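Local atomic coordinates of Two-component system sensor histidine kinase (Bacteroides thetaiotaomicron, PDB entry 3OTT), a protein that probably senses saccharides with its extracellular beta-propeller and beta-sandwich region and probably relays the signal through a histidine kinase activity. Residues Q325-F330 / H372-H377; G341-I346 / W360-D365; G720-I725 / I744-P749. All coordinates share one frame; numbering follows the deposited sequence.

In the fold
Interactions 1 and 2 lie side by side in the beta-propeller part of the chain, their centres about 9 Å apart. Interaction 2 pairs the third and fourth strands, 344-348 and 359-361, of the sheet that begins with 326-331 and 337-341, and along the chain it is nested inside the loop that interaction 1 closes. Interaction 1 sets the first strand of that sheet against 375-380, the first strand of the next. N373 joins them, with probable hydrogen bonds to G344 and M363, and both contacts touch the second subunit. Interaction 3 follows much later, in the Y_Y_Y domain near the end of this extracellular portion; its centre is about 52 and 50 Å from those of interactions 1 and 2.

Interaction 1: residues Q325-F330 / H372-H377; sequences QFYSLF and HNRIRH
S328 and Y327 meet the 372-377 segment where two neighbouring blades of the beta-propeller face each other through their innermost strands, 326-331 and 375-380. No hydrogen bond joins the two segments. S328 makes the closest approach, its OG lying 3.5 Å from R376 O and 3.6 Å from H377 N. A small hydroxyl side chain suits this place, because the backbones come close: S328 CA is 5.8 Å from H377 CA. I375 passes beside it, with CG2 4.4 Å from S328 OG and its carbonyl O 4.3 Å from Y327 CB, and the end of its side chain leads away. The Y327 ring reaches R374 obliquely, CE2 to NH1 at 4.1 Å, with ring and guanidinium planes 50° apart.

The strands run at 49° to one another, as suits separate blades rather than partners in one sheet. Each carries a classic beta bulge: Y327 and S328 both face G340, and R376 and H377 both face A389. The polar ends look to the second subunit. There the Y327 hydroxyl meets Q127, while R374 bonds Q129 and forms salt bridges with D72 and D113, and a long, branched cation such as arginine can serve all three. R376 bonds Q129 O of that subunit and also pairs with D391 of its own chain. In the loop that leads into strand 375-380, R374 N donates to H372 ND1 at 3.1 Å, almost straight at 169° and in the plane of the imidazole.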
loop_
_atom_site.group_PDB
_atom_site.type_symbol
_atom_site.label_atom_id
_atom_site.label_comp_id
_atom_site.label_asym_id
_atom_site.label_seq_id
_atom_site.Cartn_x
_atom_site.Cartn_y
_atom_site.Cartn_z
ATOM N N GLN B 325 -11.424 -10.949 2.113
ATOM C CA GLN B 325 -12.779 -11.196 1.621
ATOM C C GLN B 325 -13.763 -11.173 2.815
ATOM O O GLN B 325 -13.670 -11.997 3.735
ATOM C CB GLN B 325 -12.853 -12.554 0.933
ATOM C CG GLN B 325 -14.277 -12.894 0.389
ATOM C CD GLN B 325 -14.513 -12.247 -0.943
ATOM O OE1 GLN B 325 -13.596 -12.156 -1.758
ATOM N NE2 GLN B 325 -15.747 -11.785 -1.180
ATOM N N PHE B 326 -14.724 -10.260 2.784
ATOM C CA PHE B 326 -15.565 -10.005 3.951
ATOM C C PHE B 326 -16.745 -10.924 4.059
ATOM O O PHE B 326 -17.561 -10.984 3.112
ATOM C CB PHE B 326 -16.027 -8.526 3.981
ATOM C CG PHE B 326 -14.898 -7.544 4.184
ATOM C CD1 PHE B 326 -14.534 -6.687 3.179
ATOM C CD2 PHE B 326 -14.207 -7.488 5.389
ATOM C CE1 PHE B 326 -13.493 -5.791 3.374
ATOM C CE2 PHE B 326 -13.146 -6.597 5.588
ATOM C CZ PHE B 326 -12.802 -5.758 4.594
ATOM N N TYR B 327 -16.807 -11.672 5.177
ATOM C CA TYR B 327 -17.890 -12.615 5.453
ATOM C C TYR B 327 -18.813 -12.216 6.625
ATOM O O TYR B 327 -19.943 -12.707 6.733
ATOM C CB TYR B 327 -17.384 -14.072 5.619
ATOM C CG TYR B 327 -16.737 -14.629 4.341
ATOM C CD1 TYR B 327 -17.503 -14.898 3.182
ATOM C CD2 TYR B 327 -15.381 -14.879 4.285
ATOM C CE1 TYR B 327 -16.907 -15.434 2.001
ATOM C CE2 TYR B 327 -14.768 -15.389 3.104
ATOM C CZ TYR B 327 -15.547 -15.687 1.990
ATOM O OH TYR B 327 -14.919 -16.184 0.851
ATOM N N SER B 328 -18.330 -11.334 7.477
ATOM C CA SER B 328 -19.096 -10.839 8.629
ATOM C C SER B 328 -18.821 -9.361 8.794
ATOM O O SER B 328 -17.659 -8.917 8.888
ATOM C CB SER B 328 -18.707 -11.532 9.914
ATOM O OG SER B 328 -18.751 -12.921 9.746
ATOM N N LEU B 329 -19.922 -8.618 8.775
ATOM C CA LEU B 329 -19.939 -7.202 9.070
ATOM C C LEU B 329 -20.837 -7.046 10.295
ATOM O O LEU B 329 -21.860 -7.762 10.456
ATOM C CB LEU B 329 -20.511 -6.451 7.893
ATOM C CG LEU B 329 -19.941 -6.843 6.520
ATOM C CD1 LEU B 329 -20.777 -6.217 5.423
ATOM C CD2 LEU B 329 -18.457 -6.448 6.363
ATOM N N PHE B 330 -20.394 -6.174 11.199
ATOM C CA PHE B 330 -21.061 -5.924 12.444
ATOM C C PHE B 330 -20.639 -4.570 12.970
ATOM O O PHE B 330 -19.509 -4.146 12.809
ATOM C CB PHE B 330 -20.733 -7.026 13.451
ATOM C CG PHE B 330 -21.623 -7.006 14.676
ATOM C CD1 PHE B 330 -22.907 -7.564 14.631
ATOM C CD2 PHE B 330 -21.167 -6.419 15.890
ATOM C CE1 PHE B 330 -23.746 -7.537 15.794
ATOM C CE2 PHE B 330 -21.981 -6.369 17.036
ATOM C CZ PHE B 330 -23.275 -6.909 16.990
ATOM N N HIS B 372 -6.783 -17.471 14.609
ATOM C CA HIS B 372 -7.021 -17.925 13.206
ATOM C C HIS B 372 -7.555 -16.752 12.408
ATOM O O HIS B 372 -8.327 -15.939 12.931
ATOM C CB HIS B 372 -8.074 -19.046 13.119
ATOM C CG HIS B 372 -7.924 -19.956 11.937
ATOM N ND1 HIS B 372 -8.291 -19.602 10.652
ATOM C CD2 HIS B 372 -7.445 -21.215 11.844
ATOM C CE1 HIS B 372 -8.025 -20.595 9.820
ATOM N NE2 HIS B 372 -7.512 -21.587 10.513
ATOM N N ASN B 373 -7.178 -16.678 11.128
ATOM C CA ASN B 373 -7.637 -15.599 10.266
ATOM C C ASN B 373 -9.092 -15.694 9.782
ATOM O O ASN B 373 -9.728 -14.659 9.462
ATOM C CB ASN B 373 -6.698 -15.497 9.056
ATOM C CG ASN B 373 -5.422 -14.770 9.401
ATOM O OD1 ASN B 373 -5.361 -14.060 10.396
ATOM N ND2 ASN B 373 -4.412 -14.952 8.616
ATOM N N ARG B 374 -9.605 -16.904 9.695
ATOM C CA ARG B 374 -10.889 -17.116 9.051
ATOM C C ARG B 374 -12.026 -16.863 10.064
ATOM O O ARG B 374 -12.239 -17.631 10.985
ATOM C CB ARG B 374 -10.942 -18.515 8.420
ATOM C CG ARG B 374 -12.142 -18.800 7.528
ATOM C CD ARG B 374 -11.887 -19.937 6.485
ATOM N NE ARG B 374 -10.832 -19.647 5.527
ATOM C CZ ARG B 374 -10.976 -18.938 4.407
ATOM N NH1 ARG B 374 -12.177 -18.425 4.017
ATOM N NH2 ARG B 374 -9.915 -18.755 3.647
ATOM N N ILE B 375 -12.699 -15.735 9.896
ATOM C CA ILE B 375 -13.742 -15.262 10.777
ATOM C C ILE B 375 -15.023 -15.784 10.163
ATOM O O ILE B 375 -15.204 -15.709 8.918
ATOM C CB ILE B 375 -13.827 -13.712 10.725
ATOM C CG1 ILE B 375 -12.448 -13.057 11.014
ATOM C CG2 ILE B 375 -14.890 -13.231 11.726
ATOM C CD1 ILE B 375 -11.813 -13.584 12.231
ATOM N N ARG B 376 -15.902 -16.325 11.001
ATOM C CA ARG B 376 -17.164 -16.911 10.520
ATOM C C ARG B 376 -18.403 -16.217 11.125
ATOM O O ARG B 376 -19.471 -16.268 10.558
ATOM C CB ARG B 376 -17.178 -18.434 10.729
ATOM C CG ARG B 376 -15.844 -19.119 10.428
ATOM C CD ARG B 376 -15.883 -20.575 10.124
ATOM N NE ARG B 376 -16.428 -20.696 8.834
ATOM C CZ ARG B 376 -15.890 -21.236 7.739
ATOM N NH1 ARG B 376 -14.684 -21.832 7.677
ATOM N NH2 ARG B 376 -16.672 -21.168 6.681
ATOM N N HIS B 377 -18.238 -15.495 12.221
ATOM C CA HIS B 377 -19.368 -14.825 12.826
ATOM C C HIS B 377 -18.921 -13.866 13.902
ATOM O O HIS B 377 -17.945 -14.137 14.614
ATOM C CB HIS B 377 -20.422 -15.790 13.377
ATOM C CG HIS B 377 -21.765 -15.153 13.576
ATOM N ND1 HIS B 377 -22.478 -15.259 14.756
ATOM C CD2 HIS B 377 -22.501 -14.358 12.764
ATOM C CE1 HIS B 377 -23.617 -14.591 14.637
ATOM N NE2 HIS B 377 -23.654 -14.043 13.431
#

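Interaction 2: residues G341-I346 / W360-D365; sequences GANGLI and WYRMGD
I346 lays its CG1 over one face of the W360 indole, a CH-pi contact 3.5 Å from the centroid of the five-membered ring and only 3° off its normal. The adjoining CD1 continues across the fused bond, 3.8 Å from W360 CE2, so the CG1-CD1 arm lies over that face. On the opposite face the R362 guanidinium lies over the indole, its CZ 3.9 Å above the plane; R362 NH2 also forms a salt bridge with D322. W360 is thus held between a hydrocarbon and a flat cation. Its CG stands anti to the backbone N (chi1 -167°).

Polar contacts follow. W360 NE1 points across the contact and donates to N343 O at 3.0 Å, in the carbonyl plane but bent to 145°. The N343 side chain crosses that of W360 at about a right angle, with ND2 at 4.0 Å from W360 CZ2, and that nitrogen bonds G323 O.

Backbone bonds complete the join between the third and fourth strands of this four-stranded antiparallel propeller blade. L345 and Y361 form a hydrogen-bonded pair, L345 N to Y361 O and Y361 N to L345 O, and I346 and W360 the adjacent non-hydrogen-bonded pair.

Close packing accounts for G344. Its CA is 3.3 Å from Y361 O, and a CB there would run into that oxygen and, given the backbone conformation, press on N343 O as well. On the face shared by L345 and Y361, the tyrosine hydroxyl bonds Y397 and R402 O, which belong to the neighbouring blade, while L345 packs on I375 and I378.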
loop_
_atom_site.group_PDB
_atom_site.type_symbol
_atom_site.label_atom_id
_atom_site.label_comp_id
_atom_site.label_asym_id
_atom_site.label_seq_id
_atom_site.Cartn_x
_atom_site.Cartn_y
_atom_site.Cartn_z
ATOM N N GLY B 341 -13.339 -11.519 7.658
ATOM C CA GLY B 341 -13.571 -12.561 6.673
ATOM C C GLY B 341 -12.402 -13.509 6.576
ATOM O O GLY B 341 -11.913 -13.950 7.574
ATOM N N ALA B 342 -11.907 -13.745 5.377
ATOM C CA ALA B 342 -10.863 -14.758 5.137
ATOM C C ALA B 342 -9.578 -14.343 5.781
ATOM O O ALA B 342 -8.841 -15.180 6.246
ATOM C CB ALA B 342 -10.625 -14.923 3.634
ATOM N N ASN B 343 -9.253 -13.051 5.755
ATOM C CA ASN B 343 -7.921 -12.625 6.177
ATOM C C ASN B 343 -7.941 -11.789 7.443
ATOM O O ASN B 343 -7.330 -10.705 7.464
ATOM C CB ASN B 343 -7.229 -11.801 5.068
ATOM C CG ASN B 343 -5.686 -11.641 5.313
ATOM O OD1 ASN B 343 -5.047 -12.461 6.019
ATOM N ND2 ASN B 343 -5.100 -10.574 4.742
ATOM N N GLY B 344 -8.636 -12.254 8.486
ATOM C CA GLY B 344 -8.631 -11.528 9.767
ATOM C C GLY B 344 -9.757 -10.505 9.961
ATOM O O GLY B 344 -10.727 -10.437 9.179
ATOM N N LEU B 345 -9.636 -9.682 10.991
ATOM C CA LEU B 345 -10.763 -8.882 11.448
ATOM C C LEU B 345 -10.337 -7.438 11.699
ATOM O O LEU B 345 -9.416 -7.176 12.471
ATOM C CB LEU B 345 -11.334 -9.505 12.743
ATOM C CG LEU B 345 -12.477 -8.834 13.514
ATOM C CD1 LEU B 345 -13.815 -8.836 12.786
ATOM C CD2 LEU B 345 -12.661 -9.461 14.944
ATOM N N ILE B 346 -11.072 -6.511 11.115
ATOM C CA ILE B 346 -10.707 -5.123 11.173
ATOM C C ILE B 346 -11.722 -4.347 12.022
ATOM O O ILE B 346 -12.935 -4.408 11.726
ATOM C CB ILE B 346 -10.602 -4.526 9.777
ATOM C CG1 ILE B 346 -9.697 -5.389 8.883
ATOM C CG2 ILE B 346 -10.093 -3.057 9.824
ATOM C CD1 ILE B 346 -9.804 -5.020 7.404
ATOM N N TRP B 360 -6.210 -4.137 12.830
ATOM C CA TRP B 360 -6.432 -5.291 12.010
ATOM C C TRP B 360 -5.836 -6.485 12.737
ATOM O O TRP B 360 -4.590 -6.583 12.828
ATOM C CB TRP B 360 -5.763 -5.120 10.649
ATOM C CG TRP B 360 -6.201 -6.150 9.621
ATOM C CD1 TRP B 360 -6.713 -7.401 9.856
ATOM C CD2 TRP B 360 -6.166 -5.981 8.200
ATOM N NE1 TRP B 360 -7.009 -8.014 8.662
ATOM C CE2 TRP B 360 -6.693 -7.155 7.630
ATOM C CE3 TRP B 360 -5.745 -4.922 7.348
ATOM C CZ2 TRP B 360 -6.803 -7.326 6.252
ATOM C CZ3 TRP B 360 -5.848 -5.084 5.976
ATOM C CH2 TRP B 360 -6.380 -6.279 5.433
ATOM N N TYR B 361 -6.734 -7.348 13.254
ATOM C CA TYR B 361 -6.377 -8.535 14.042
ATOM C C TYR B 361 -6.160 -9.714 13.106
ATOM O O TYR B 361 -7.045 -10.036 12.257
ATOM C CB TYR B 361 -7.475 -8.900 15.034
ATOM C CG TYR B 361 -7.621 -7.889 16.115
ATOM C CD1 TYR B 361 -8.462 -6.752 15.941
ATOM C CD2 TYR B 361 -6.906 -8.009 17.315
ATOM C CE1 TYR B 361 -8.567 -5.754 16.943
ATOM C CE2 TYR B 361 -7.024 -7.008 18.348
ATOM C CZ TYR B 361 -7.857 -5.883 18.117
ATOM O OH TYR B 361 -7.986 -4.898 19.053
ATOM N N ARG B 362 -4.965 -10.301 13.179
ATOM C CA ARG B 362 -4.751 -11.533 12.419
ATOM C C ARG B 362 -3.712 -12.408 12.975
ATOM O O ARG B 362 -2.936 -11.977 13.852
ATOM C CB ARG B 362 -4.476 -11.312 10.953
ATOM C CG ARG B 362 -3.299 -10.615 10.681
ATOM C CD ARG B 362 -3.735 -9.271 10.175
ATOM N NE ARG B 362 -3.552 -9.060 8.742
ATOM C CZ ARG B 362 -2.820 -8.046 8.281
ATOM N NH1 ARG B 362 -2.235 -7.222 9.155
ATOM N NH2 ARG B 362 -2.673 -7.839 6.981
ATOM N N MET B 363 -3.719 -13.635 12.480
ATOM C CA MET B 363 -2.755 -14.587 12.889
ATOM C C MET B 363 -1.411 -14.131 12.371
ATOM O O MET B 363 -1.250 -13.842 11.191
ATOM C CB MET B 363 -3.143 -16.001 12.396
ATOM C CG MET B 363 -1.993 -16.989 12.293
ATOM S SD MET B 363 -1.515 -17.734 13.858
ATOM C CE MET B 363 -0.384 -16.571 14.615
ATOM N N GLY B 364 -0.448 -14.067 13.279
ATOM C CA GLY B 364 0.933 -13.784 12.961
ATOM C C GLY B 364 1.301 -12.364 13.364
ATOM O O GLY B 364 2.513 -12.054 13.431
ATOM N N ASP B 365 0.273 -11.505 13.595
ATOM C CA ASP B 365 0.499 -10.072 13.838
ATOM C C ASP B 365 1.110 -9.926 15.196
ATOM O O ASP B 365 0.558 -10.381 16.188
ATOM C CB ASP B 365 -0.785 -9.242 13.782
ATOM C CG ASP B 365 -0.512 -7.746 13.765
ATOM O OD1 ASP B 365 -0.492 -7.114 14.842
ATOM O OD2 ASP B 365 -0.273 -7.204 12.673
#

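Interaction 3: residues G720-I725 / I744-P749; sequences GNYQLI and IRILPP
Y722, I744, I746 and L724 form the apolar side of this antiparallel hairpin. Y722 turns its ring rim toward I746, CE1 to CG1 at 3.8 Å, with the isoleucine at the edge and near the ring plane. I744, paired across from Y722, brings its CB to 4.4 Å from Y722 CB and its CD1 to 4.2 Å from L724 CB; beta-branched chains suit such an extended, buried strand. The Y722 ring has its hydroxyl bonded to S718 O.

Four backbone bonds tie the strands, two in each of the pairs G720-I746 and Y722-I744. With a positive phi of 140°, G720 holds a conformation in which any CB would collide with the carbonyl O of Y719.

On the opposite face N721 and R745, a non-hydrogen-bonded pair, lie side by side and point the same way, the amide oxygen against the arginine methylenes, N721 OD1 3.7 Å from R745 CG. R745 is extended, and one face of its guanidinium is covered by L747 CD2.

Within the Y_Y_Y domain, strand 720-728 is flanked on its other side by 691-696 and strand 740-746 by 664-667, while L724 and I744 pack on F676 of strand 674-679 in the other sheet of the sandwich.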
loop_
_atom_site.group_PDB
_atom_site.type_symbol
_atom_site.label_atom_id
_atom_site.label_comp_id
_atom_site.label_asym_id
_atom_site.label_seq_id
_atom_site.Cartn_x
_atom_site.Cartn_y
_atom_site.Cartn_z
ATOM N N GLY B 720 -15.911 41.988 21.107
ATOM C CA GLY B 720 -16.089 40.800 21.908
ATOM C C GLY B 720 -15.679 39.522 21.148
ATOM O O GLY B 720 -15.153 39.563 20.021
ATOM N N ASN B 721 -15.931 38.402 21.811
ATOM C CA ASN B 721 -15.640 37.087 21.353
ATOM C C ASN B 721 -16.905 36.389 20.888
ATOM O O ASN B 721 -17.934 36.428 21.577
ATOM C CB ASN B 721 -15.009 36.319 22.496
ATOM C CG ASN B 721 -13.578 36.777 22.776
ATOM O OD1 ASN B 721 -12.679 36.555 21.977
ATOM N ND2 ASN B 721 -13.357 37.372 23.922
ATOM N N TYR B 722 -16.823 35.765 19.719
ATOM C CA TYR B 722 -17.921 34.976 19.134
ATOM C C TYR B 722 -17.326 33.672 18.603
ATOM O O TYR B 722 -16.090 33.542 18.496
ATOM C CB TYR B 722 -18.626 35.725 17.989
ATOM C CG TYR B 722 -19.056 37.110 18.350
ATOM C CD1 TYR B 722 -18.246 38.222 18.056
ATOM C CD2 TYR B 722 -20.272 37.329 18.985
ATOM C CE1 TYR B 722 -18.642 39.498 18.399
ATOM C CE2 TYR B 722 -20.684 38.612 19.328
ATOM C CZ TYR B 722 -19.863 39.669 19.037
ATOM O OH TYR B 722 -20.271 40.906 19.383
ATOM N N GLN B 723 -18.195 32.724 18.288
ATOM C CA GLN B 723 -17.775 31.452 17.696
ATOM C C GLN B 723 -18.875 31.087 16.705
ATOM O O GLN B 723 -20.015 30.931 17.110
ATOM C CB GLN B 723 -17.607 30.368 18.784
ATOM C CG GLN B 723 -17.212 29.023 18.260
ATOM C CD GLN B 723 -17.109 27.959 19.344
ATOM O OE1 GLN B 723 -18.123 27.468 19.838
ATOM N NE2 GLN B 723 -15.875 27.564 19.690
ATOM N N LEU B 724 -18.526 30.978 15.420
ATOM C CA LEU B 724 -19.460 30.577 14.405
ATOM C C LEU B 724 -19.469 29.046 14.307
ATOM O O LEU B 724 -18.429 28.407 14.082
ATOM C CB LEU B 724 -18.944 31.086 13.088
ATOM C CG LEU B 724 -19.812 31.562 11.961
ATOM C CD1 LEU B 724 -19.109 31.256 10.644
ATOM C CD2 LEU B 724 -21.292 31.149 12.004
ATOM N N ILE B 725 -20.644 28.457 14.439
ATOM C CA ILE B 725 -20.754 27.023 14.326
ATOM C C ILE B 725 -21.633 26.679 13.125
ATOM O O ILE B 725 -22.750 27.181 13.003
ATOM C CB ILE B 725 -21.293 26.409 15.628
ATOM C CG1 ILE B 725 -20.364 26.783 16.805
ATOM C CG2 ILE B 725 -21.479 24.891 15.504
ATOM C CD1 ILE B 725 -21.001 26.494 18.233
ATOM N N ILE B 744 -14.179 33.982 16.401
ATOM C CA ILE B 744 -14.044 35.371 15.964
ATOM C C ILE B 744 -13.824 36.347 17.125
ATOM O O ILE B 744 -14.609 36.364 18.083
ATOM C CB ILE B 744 -15.303 35.791 15.169
ATOM C CG1 ILE B 744 -15.561 34.786 13.962
ATOM C CG2 ILE B 744 -15.103 37.197 14.629
ATOM C CD1 ILE B 744 -17.026 34.864 13.397
ATOM N N ARG B 745 -12.764 37.155 17.068
ATOM C CA ARG B 745 -12.574 38.200 18.035
ATOM C C ARG B 745 -12.725 39.559 17.333
ATOM O O ARG B 745 -12.023 39.842 16.342
ATOM C CB ARG B 745 -11.233 38.070 18.729
ATOM C CG ARG B 745 -11.063 39.063 19.864
ATOM C CD ARG B 745 -9.668 39.009 20.514
ATOM N NE ARG B 745 -9.570 39.944 21.642
ATOM C CZ ARG B 745 -8.444 40.299 22.281
ATOM N NH1 ARG B 745 -7.255 39.799 21.918
ATOM N NH2 ARG B 745 -8.517 41.175 23.299
ATOM N N ILE B 746 -13.679 40.374 17.798
ATOM C CA ILE B 746 -13.774 41.754 17.350
ATOM C C ILE B 746 -13.165 42.694 18.418
ATOM O O ILE B 746 -13.650 42.701 19.570
ATOM C CB ILE B 746 -15.252 42.183 17.145
ATOM C CG1 ILE B 746 -15.986 41.178 16.232
ATOM C CG2 ILE B 746 -15.328 43.643 16.644
ATOM C CD1 ILE B 746 -16.030 41.545 14.847
ATOM N N LEU B 747 -12.148 43.484 18.041
ATOM C CA LEU B 747 -11.335 44.287 18.981
ATOM C C LEU B 747 -12.060 45.589 19.255
ATOM O O LEU B 747 -12.768 46.068 18.387
ATOM C CB LEU B 747 -9.940 44.561 18.409
ATOM C CG LEU B 747 -8.980 43.352 18.252
ATOM C CD1 LEU B 747 -7.860 43.643 17.252
ATOM C CD2 LEU B 747 -8.363 43.024 19.582
ATOM N N PRO B 748 -11.916 46.154 20.455
ATOM C CA PRO B 748 -12.532 47.469 20.726
ATOM C C PRO B 748 -11.869 48.577 19.916
ATOM O O PRO B 748 -10.732 48.412 19.521
ATOM C CB PRO B 748 -12.253 47.685 22.219
ATOM C CG PRO B 748 -11.000 46.842 22.488
ATOM C CD PRO B 748 -11.180 45.626 21.614
ATOM N N PRO B 749 -12.568 49.708 19.662
ATOM C CA PRO B 749 -11.942 50.878 18.964
ATOM C C PRO B 749 -10.572 51.303 19.493
ATOM O O PRO B 749 -9.706 51.728 18.714
ATOM C CB PRO B 749 -12.947 52.020 19.203
ATOM C CG PRO B 749 -13.970 51.471 20.190
ATOM C CD PRO B 749 -13.989 49.974 19.983
#